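Local coordinates for AAEL008620-PA odorant-binding protein (Aedes aegypti, PDB 5V13) that binds juvenile hormone specifically in mosquito hemolymph, as a largely helical member of the odorant-binding protein family, at residues B[163-169]-B[262-268]; B[24-28]-B[154-158]. All coordinates share one frame. Numbering follows the deposited sequence.

Contact 1. Residues B[163-169]-B[262-268]; sequences KQIGQMF and NQKTAFY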
ATOM      1  N   LYS B 163       1.825   5.487   8.542  1.00 15.01           N
ATOM      2  CA  LYS B 163       3.140   5.169   7.986  1.00 17.11           C
ATOM      3  C   LYS B 163       3.232   3.670   7.732  1.00 14.57           C
ATOM      4  O   LYS B 163       2.975   2.860   8.627  1.00 17.27           O
ATOM      5  CB  LYS B 163       4.258   5.620   8.928  1.00 15.58           C
ATOM      6  CG  LYS B 163       5.674   5.438   8.359  1.00 15.71           C
ATOM      7  CD  LYS B 163       6.726   5.553   9.470  1.00 16.69           C
ATOM      8  CE  LYS B 163       6.809   4.263  10.296  1.00 16.41           C
ATOM      9  NZ  LYS B 163       7.406   3.154   9.509  1.00 15.81           N
ATOM     10  N   GLN B 164       3.594   3.294   6.508  1.00  9.84           N
ATOM     11  CA  GLN B 164       3.646   1.886   6.165  1.00 11.08           C
ATOM     12  C   GLN B 164       4.962   1.273   6.638  1.00 13.55           C
ATOM     13  O   GLN B 164       5.936   1.971   6.932  1.00 13.83           O
ATOM     14  CB  GLN B 164       3.490   1.689   4.654  1.00 14.01           C
ATOM     15  CG  GLN B 164       2.176   2.267   4.081  1.00 16.56           C
ATOM     16  CD  GLN B 164       0.970   1.368   4.307  1.00 25.91           C
ATOM     17  OE1 GLN B 164       1.061   0.140   4.184  1.00 31.07           O
ATOM     18  NE2 GLN B 164      -0.181   1.980   4.641  1.00 25.49           N
ATOM     19  N   ILE B 165       4.974  -0.056   6.713  1.00 12.97           N
ATOM     20  CA  ILE B 165       6.223  -0.769   6.972  1.00 13.99           C
ATOM     21  C   ILE B 165       7.203  -0.406   5.870  1.00 13.44           C
ATOM     22  O   ILE B 165       6.841  -0.388   4.688  1.00 12.66           O
ATOM     23  CB  ILE B 165       5.971  -2.285   7.023  1.00 18.45           C
ATOM     24  CG1 ILE B 165       5.207  -2.666   8.294  1.00 18.40           C
ATOM     25  CG2 ILE B 165       7.302  -3.079   6.927  1.00 18.12           C
ATOM     26  CD1 ILE B 165       4.546  -4.072   8.196  1.00 18.68           C
ATOM     27  N   GLY B 166       8.443  -0.072   6.251  1.00 15.75           N
ATOM     28  CA  GLY B 166       9.448   0.304   5.271  1.00 19.88           C
ATOM     29  C   GLY B 166       9.402   1.752   4.800  1.00 21.97           C
ATOM     30  O   GLY B 166      10.323   2.186   4.093  1.00 20.46           O
ATOM     31  N   GLN B 167       8.362   2.504   5.144  1.00 12.22           N
ATOM     32  CA  GLN B 167       8.280   3.928   4.817  1.00 13.39           C
ATOM     33  C   GLN B 167       8.902   4.766   5.928  1.00 16.90           C
ATOM     34  O   GLN B 167       8.692   4.490   7.114  1.00 12.23           O
ATOM     35  CB  GLN B 167       6.822   4.359   4.624  1.00 14.47           C
ATOM     36  CG  GLN B 167       6.666   5.825   4.162  1.00 13.49           C
ATOM     37  CD  GLN B 167       5.206   6.223   3.972  1.00 14.30           C
ATOM     38  OE1 GLN B 167       4.315   5.577   4.511  1.00 14.50           O
ATOM     39  NE2 GLN B 167       4.962   7.293   3.214  1.00 12.22           N
ATOM     40  N   MET B 168       9.664   5.791   5.546  1.00 15.54           N
ATOM     41  CA  MET B 168      10.256   6.671   6.548  1.00 15.11           C
ATOM     42  C   MET B 168       9.266   7.760   6.933  1.00 18.11           C
ATOM     43  O   MET B 168       8.399   8.139   6.146  1.00 12.27           O
ATOM     44  CB  MET B 168      11.545   7.316   6.037  1.00 18.72           C
ATOM     45  CG  MET B 168      12.633   6.314   5.703  1.00 19.17           C
ATOM     46  SD  MET B 168      14.156   7.091   5.098  1.00 20.79           S
ATOM     47  CE  MET B 168      14.872   5.768   4.137  1.00 23.38           C
ATOM     48  N   PHE B 169       9.430   8.291   8.148  1.00 15.05           N
ATOM     49  CA  PHE B 169       8.455   9.243   8.660  1.00 15.26           C
ATOM     50  C   PHE B 169       8.502  10.576   7.924  1.00 15.61           C
ATOM     51  O   PHE B 169       7.456  11.208   7.736  1.00 16.51           O
ATOM     52  CB  PHE B 169       8.629   9.450  10.168  1.00 13.36           C
ATOM     53  CG  PHE B 169       7.448   8.944  10.956  1.00 16.60           C
ATOM     54  CD1 PHE B 169       6.172   9.419  10.683  1.00 16.59           C
ATOM     55  CD2 PHE B 169       7.598   7.961  11.919  1.00 17.62           C
ATOM     56  CE1 PHE B 169       5.065   8.933  11.365  1.00 17.97           C
ATOM     57  CE2 PHE B 169       6.498   7.472  12.601  1.00 15.22           C
ATOM     58  CZ  PHE B 169       5.230   7.957  12.321  1.00 15.06           C
ATOM     59  N   ASN B 262      15.445   9.555  10.830  1.00 16.11           N
ATOM     60  CA  ASN B 262      14.496   9.231   9.771  1.00 15.97           C
ATOM     61  C   ASN B 262      14.771   7.858   9.182  1.00 12.34           C
ATOM     62  O   ASN B 262      13.836   7.085   8.943  1.00 15.26           O
ATOM     63  CB  ASN B 262      14.554  10.283   8.665  1.00 11.97           C
ATOM     64  CG  ASN B 262      13.415  10.147   7.679  1.00 17.67           C
ATOM     65  OD1 ASN B 262      12.270   9.915   8.061  1.00 14.18           O
ATOM     66  ND2 ASN B 262      13.723  10.294   6.401  1.00 15.15           N
ATOM     67  N   GLN B 263      16.047   7.544   8.936  1.00 14.53           N
ATOM     68  CA  GLN B 263      16.394   6.253   8.337  1.00 15.83           C
ATOM     69  C   GLN B 263      15.952   5.106   9.227  1.00 20.11           C
ATOM     70  O   GLN B 263      15.537   4.048   8.734  1.00 14.96           O
ATOM     71  CB  GLN B 263      17.903   6.150   8.092  1.00 23.67           C
ATOM     72  CG  GLN B 263      18.561   7.401   7.555  1.00 34.96           C
ATOM     73  CD  GLN B 263      18.009   7.824   6.209  1.00 40.65           C
ATOM     74  OE1 GLN B 263      17.937   7.018   5.280  1.00 40.86           O
ATOM     75  NE2 GLN B 263      17.614   9.098   6.098  1.00 35.09           N
ATOM     76  N   LYS B 264      16.045   5.295  10.546  1.00 15.36           N
ATOM     77  CA  LYS B 264      15.643   4.274  11.506  1.00 18.17           C
ATOM     78  C   LYS B 264      14.132   4.137  11.652  1.00 20.19           C
ATOM     79  O   LYS B 264      13.679   3.215  12.346  1.00 18.04           O
ATOM     80  CB  LYS B 264      16.248   4.568  12.884  1.00 17.85           C
ATOM     81  CG  LYS B 264      17.775   4.661  12.916  1.00 24.07           C
ATOM     82  CD  LYS B 264      18.227   4.969  14.350  1.00 28.77           C
ATOM     83  CE  LYS B 264      19.553   5.711  14.378  1.00 34.24           C
ATOM     84  NZ  LYS B 264      20.603   4.988  13.624  1.00 36.08           N
ATOM     85  N   THR B 265      13.332   5.016  11.047  1.00 12.69           N
ATOM     86  CA  THR B 265      11.889   4.887  11.184  1.00 15.82           C
ATOM     87  C   THR B 265      11.269   3.990  10.121  1.00 13.02           C
ATOM     88  O   THR B 265      10.063   3.739  10.183  1.00 12.20           O
ATOM     89  CB  THR B 265      11.195   6.261  11.124  1.00 14.95           C
ATOM     90  OG1 THR B 265      11.358   6.833   9.816  1.00 16.24           O
ATOM     91  CG2 THR B 265      11.765   7.203  12.189  1.00 14.44           C
ATOM     92  N   ALA B 266      12.055   3.519   9.146  1.00 14.81           N
ATOM     93  CA  ALA B 266      11.500   2.675   8.086  1.00 12.28           C
ATOM     94  C   ALA B 266      11.082   1.312   8.625  1.00 18.67           C
ATOM     95  O   ALA B 266       9.948   0.867   8.397  1.00 16.72           O
ATOM     96  CB  ALA B 266      12.515   2.514   6.948  1.00 12.77           C
ATOM     97  N   PHE B 267      11.980   0.636   9.349  1.00 12.81           N
ATOM     98  CA  PHE B 267      11.763  -0.735   9.813  1.00 15.46           C
ATOM     99  C   PHE B 267      11.983  -0.796  11.318  1.00 14.99           C
ATOM    100  O   PHE B 267      13.128  -0.777  11.781  1.00 18.97           O
ATOM    101  CB  PHE B 267      12.705  -1.712   9.106  1.00 16.98           C
ATOM    102  CG  PHE B 267      12.543  -1.752   7.613  1.00 19.73           C
ATOM    103  CD1 PHE B 267      11.486  -2.437   7.037  1.00 22.27           C
ATOM    104  CD2 PHE B 267      13.463  -1.123   6.784  1.00 20.99           C
ATOM    105  CE1 PHE B 267      11.344  -2.491   5.651  1.00 22.52           C
ATOM    106  CE2 PHE B 267      13.319  -1.161   5.397  1.00 22.84           C
ATOM    107  CZ  PHE B 267      12.258  -1.850   4.834  1.00 24.58           C
ATOM    108  N   TYR B 268      10.893  -0.908  12.085  1.00 14.50           N
ATOM    109  CA  TYR B 268      11.014  -0.954  13.541  1.00 12.85           C
ATOM    110  C   TYR B 268      11.735  -2.218  14.004  1.00 16.84           C
ATOM    111  O   TYR B 268      12.508  -2.182  14.973  1.00 16.80           O
ATOM    112  CB  TYR B 268       9.628  -0.843  14.165  1.00 14.75           C
ATOM    113  CG  TYR B 268       9.021   0.536  14.011  1.00 11.66           C
ATOM    114  CD1 TYR B 268       9.750   1.585  13.436  1.00 18.43           C
ATOM    115  CD2 TYR B 268       7.749   0.804  14.464  1.00 13.62           C
ATOM    116  CE1 TYR B 268       9.209   2.870  13.307  1.00 17.75           C
ATOM    117  CE2 TYR B 268       7.195   2.082  14.333  1.00 13.22           C
ATOM    118  CZ  TYR B 268       7.928   3.112  13.763  1.00 13.58           C
ATOM    119  OH  TYR B 268       7.357   4.378  13.656  1.00 12.48           O
TER

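Contact 2. Residues B[24-28]-B[154-158]; sequences RTPEQ and TYAKL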
ATOM      1  N   ARG B  24      -5.382   2.541  18.103  1.00  8.99           N
ATOM      2  CA  ARG B  24      -3.971   2.396  17.781  1.00  9.42           C
ATOM      3  C   ARG B  24      -3.814   1.783  16.396  1.00  9.86           C
ATOM      4  O   ARG B  24      -4.406   0.740  16.100  1.00 11.98           O
ATOM      5  CB  ARG B  24      -3.284   1.505  18.821  1.00  9.45           C
ATOM      6  CG  ARG B  24      -3.408   2.006  20.297  1.00 10.98           C
ATOM      7  CD  ARG B  24      -2.738   3.371  20.516  1.00 11.89           C
ATOM      8  NE  ARG B  24      -3.597   4.525  20.234  1.00 12.70           N
ATOM      9  CZ  ARG B  24      -3.266   5.780  20.536  1.00 17.97           C
ATOM     10  NH1 ARG B  24      -2.104   6.036  21.128  1.00 14.93           N
ATOM     11  NH2 ARG B  24      -4.095   6.782  20.268  1.00 14.90           N
ATOM     12  N   THR B  25      -2.996   2.417  15.564  1.00 12.16           N
ATOM     13  CA  THR B  25      -2.614   1.862  14.265  1.00 14.60           C
ATOM     14  C   THR B  25      -1.568   0.770  14.440  1.00 13.76           C
ATOM     15  O   THR B  25      -0.978   0.630  15.512  1.00 12.37           O
ATOM     16  CB  THR B  25      -2.038   2.961  13.385  1.00 11.28           C
ATOM     17  OG1 THR B  25      -0.788   3.384  13.943  1.00 10.98           O
ATOM     18  CG2 THR B  25      -2.998   4.132  13.284  1.00 12.35           C
ATOM     19  N   PRO B  26      -1.293  -0.009  13.385  1.00 10.05           N
ATOM     20  CA  PRO B  26      -0.163  -0.955  13.460  1.00 10.89           C
ATOM     21  C   PRO B  26       1.182  -0.266  13.584  1.00  8.36           C
ATOM     22  O   PRO B  26       2.123  -0.880  14.090  1.00 14.83           O
ATOM     23  CB  PRO B  26      -0.277  -1.757  12.150  1.00 15.22           C
ATOM     24  CG  PRO B  26      -1.156  -0.928  11.251  1.00 16.88           C
ATOM     25  CD  PRO B  26      -2.102  -0.212  12.166  1.00 10.23           C
ATOM     26  N   GLU B  27       1.311   0.994  13.149  1.00  9.48           N
ATOM     27  CA  GLU B  27       2.548   1.716  13.431  1.00 11.31           C
ATOM     28  C   GLU B  27       2.700   1.939  14.930  1.00 11.29           C
ATOM     29  O   GLU B  27       3.782   1.749  15.489  1.00  9.78           O
ATOM     30  CB  GLU B  27       2.576   3.057  12.686  1.00 12.47           C
ATOM     31  CG  GLU B  27       3.876   3.876  12.856  1.00 12.28           C
ATOM     32  CD  GLU B  27       3.977   4.648  14.176  1.00 15.24           C
ATOM     33  OE1 GLU B  27       5.126   4.842  14.677  1.00 13.25           O
ATOM     34  OE2 GLU B  27       2.917   5.091  14.694  1.00 15.91           O
ATOM     35  N   GLN B  28       1.614   2.325  15.595  1.00  8.51           N
ATOM     36  CA  GLN B  28       1.669   2.612  17.026  1.00  8.39           C
ATOM     37  C   GLN B  28       1.881   1.343  17.865  1.00 12.35           C
ATOM     38  O   GLN B  28       2.676   1.345  18.814  1.00 11.44           O
ATOM     39  CB  GLN B  28       0.391   3.352  17.425  1.00  9.72           C
ATOM     40  CG  GLN B  28       0.407   4.819  16.943  1.00 10.42           C
ATOM     41  CD  GLN B  28      -0.910   5.526  17.185  1.00 12.46           C
ATOM     42  OE1 GLN B  28      -1.983   4.976  16.914  1.00 14.42           O
ATOM     43  NE2 GLN B  28      -0.836   6.753  17.681  1.00 13.61           N
ATOM     44  N   THR B 154      -5.935  -4.140   7.227  1.00 13.97           N
ATOM     45  CA  THR B 154      -5.674  -3.042   8.152  1.00 16.07           C
ATOM     46  C   THR B 154      -4.886  -1.916   7.486  1.00 17.51           C
ATOM     47  O   THR B 154      -5.235  -0.735   7.618  1.00 13.37           O
ATOM     48  CB  THR B 154      -4.927  -3.581   9.374  1.00 13.53           C
ATOM     49  OG1 THR B 154      -5.753  -4.534  10.062  1.00 16.84           O
ATOM     50  CG2 THR B 154      -4.518  -2.449  10.313  1.00 15.11           C
ATOM     51  N   TYR B 155      -3.803  -2.251   6.776  1.00 14.46           N
ATOM     52  CA  TYR B 155      -3.006  -1.178   6.180  1.00 15.04           C
ATOM     53  C   TYR B 155      -3.701  -0.560   4.963  1.00 12.78           C
ATOM     54  O   TYR B 155      -3.458   0.612   4.646  1.00 16.03           O
ATOM     55  CB  TYR B 155      -1.602  -1.679   5.804  1.00 20.65           C
ATOM     56  CG  TYR B 155      -0.581  -1.583   6.931  1.00 11.27           C
ATOM     57  CD1 TYR B 155       0.054  -0.372   7.223  1.00  9.99           C
ATOM     58  CD2 TYR B 155      -0.237  -2.699   7.685  1.00 12.74           C
ATOM     59  CE1 TYR B 155       1.013  -0.284   8.242  1.00 18.06           C
ATOM     60  CE2 TYR B 155       0.708  -2.615   8.717  1.00 19.29           C
ATOM     61  CZ  TYR B 155       1.326  -1.407   8.991  1.00 18.65           C
ATOM     62  OH  TYR B 155       2.269  -1.322  10.009  1.00 17.38           O
ATOM     63  N   ALA B 156      -4.566  -1.307   4.275  1.00 13.13           N
ATOM     64  CA  ALA B 156      -5.260  -0.699   3.138  1.00 16.58           C
ATOM     65  C   ALA B 156      -6.418   0.201   3.581  1.00 17.19           C
ATOM     66  O   ALA B 156      -6.667   1.234   2.948  1.00 15.62           O
ATOM     67  CB  ALA B 156      -5.763  -1.776   2.180  1.00 16.61           C
ATOM     68  N   LYS B 157      -7.104  -0.153   4.676  1.00 17.29           N
ATOM     69  CA  LYS B 157      -8.158   0.711   5.212  1.00 16.45           C
ATOM     70  C   LYS B 157      -7.581   2.025   5.710  1.00 17.25           C
ATOM     71  O   LYS B 157      -8.209   3.077   5.582  1.00 15.54           O
ATOM     72  CB  LYS B 157      -8.902  -0.016   6.336  1.00 21.92           C
ATOM     73  CG  LYS B 157     -10.067   0.760   6.934  1.00 37.59           C
ATOM     74  CD  LYS B 157     -10.656   0.054   8.167  1.00 40.60           C
ATOM     75  CE  LYS B 157      -9.749   0.189   9.399  1.00 40.82           C
ATOM     76  NZ  LYS B 157     -10.383  -0.327  10.663  1.00 32.83           N
ATOM     77  N   LEU B 158      -6.395   1.981   6.308  1.00 11.54           N
ATOM     78  CA  LEU B 158      -5.732   3.204   6.742  1.00 11.38           C
ATOM     79  C   LEU B 158      -5.008   3.911   5.597  1.00 16.66           C
ATOM     80  O   LEU B 158      -4.871   5.138   5.635  1.00 15.06           O
ATOM     81  CB  LEU B 158      -4.751   2.889   7.875  1.00 12.28           C
ATOM     82  CG  LEU B 158      -5.356   2.292   9.146  1.00 17.84           C
ATOM     83  CD1 LEU B 158      -4.259   1.849  10.131  1.00 15.21           C
ATOM     84  CD2 LEU B 158      -6.301   3.306   9.807  1.00 15.59           C
TER
HETATM   85  O   HOH W   1       2.922  -3.181  11.975  1.00 39.49           O

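Contact 1. Residues B[163-169]-B[262-268]
Lys163 starts extended (chi1 and chi2 both t) and then curls, chi3 at 78° and chi4 at 70° both p. This brings NZ of Lys163 to three carbonyls: Gln164 O (3.2 Å), Gln167 O (3.0 Å) and, in the facing segment, Thr265 O (2.8 Å). The first two belong to a type II beta turn, Gln164 to Gln167, in which Gly166 has phi/psi 82/-10; a CB here would press on the preceding carbonyl and on Phe267. Instead, CA of Gly166 makes a CH-pi contact over the Phe267 ring, 3.8 Å from its centroid, while N of Gly166 donates to Ala266 O (2.8 Å). The segments are the loop leading into helix 169-177 and the last part of helix 251-264 with the residues after it. Met168 is the N-cap of the former helix. Thr265, chi1 p, directs OG1 to accept from Phe169 N (2.9 Å) while donating to Asn262 O (2.6 Å). The extended Met168 side chain (m, t, t) puts its CG 4.0 Å from Ala266 CB. Phe169, chi1 off-well at -114°, meets Tyr268 with its ring edge, CE2 of Phe169 lying 3.4 Å from Tyr268 OH, a hydroxyl hydrogen-bonded to Glu27.

Contact 2. Residues B[24-28]-B[154-158]
A proline lies on the face of a tyrosine, and a water provides the polar link between the two segments. CG of Pro26 sits 3.7 Å from the centroid of the Tyr155 ring and 23° off its normal, a CH-pi contact, with CB of Pro26 3.4 Å from Tyr155 OH. The water hydrogen-bonds to Tyr155 OH at 2.8 Å and donates to Pro26 O at 3.2 Å, so one bridge joins the tyrosine to the backbone of the residue that its ring packs against. The rest is apolar. Leu158 points its CA-to-CB bond toward 24-28 and brings CD1 to 3.6 Å from Pro26 CD and 4.1 Å from Thr25 CG2, while Thr154 places CG2 3.8 Å from Pro26 CD. Thr154, Tyr155 and Leu158, spaced i, i+1 and i+4, thus form one flank of helix 151-158 around the proline. The area buried, 202 Å² over both sides, is modest, and 82 Å² of it comes from Pro26. Glu27 leads its carboxylate away from 154-158, hydrogen-bonding the Tyr268 hydroxyl and salt-bridging Arg201. Thr25 is the N-cap: its OG1 accepts from Gln28 N (3.1 Å), and Gln28 OE1 accepts from Thr25 N (3.1 Å). Pro26 follows at the first helical position, where its missing amide hydrogen costs nothing. The reciprocal Thr25-Gln28 pair is a capping box, with glutamine replacing the usual glutamate, opening helix 26-38, which carries Tyr33 and Leu37 of the juvenile hormone pocket.

From the N terminus, the start of helix 26-38 comes first, and contact 2 closes a loop of 125 intervening residues, mostly helical, when helix 151-158 returns to it. After four intervening residues contact 1 opens; it closes across 92 intervening residues, at the last turn of helix 251-264 and the residues that follow. The two loops are therefore in series, neither nested nor crossing. Their centres are 14 Å apart, yet they touch: Tyr268 OH lies 2.5 Å from Glu27 OE1, a probable hydrogen bond, and Ile165 CG1 packs 3.7 Å from Tyr155 OH. Contact 1 pairs the entry and exit of that second span, about half helical; beyond it the chain runs on to Phe269 and helix 278-286, which supply further hormone-pocket residues.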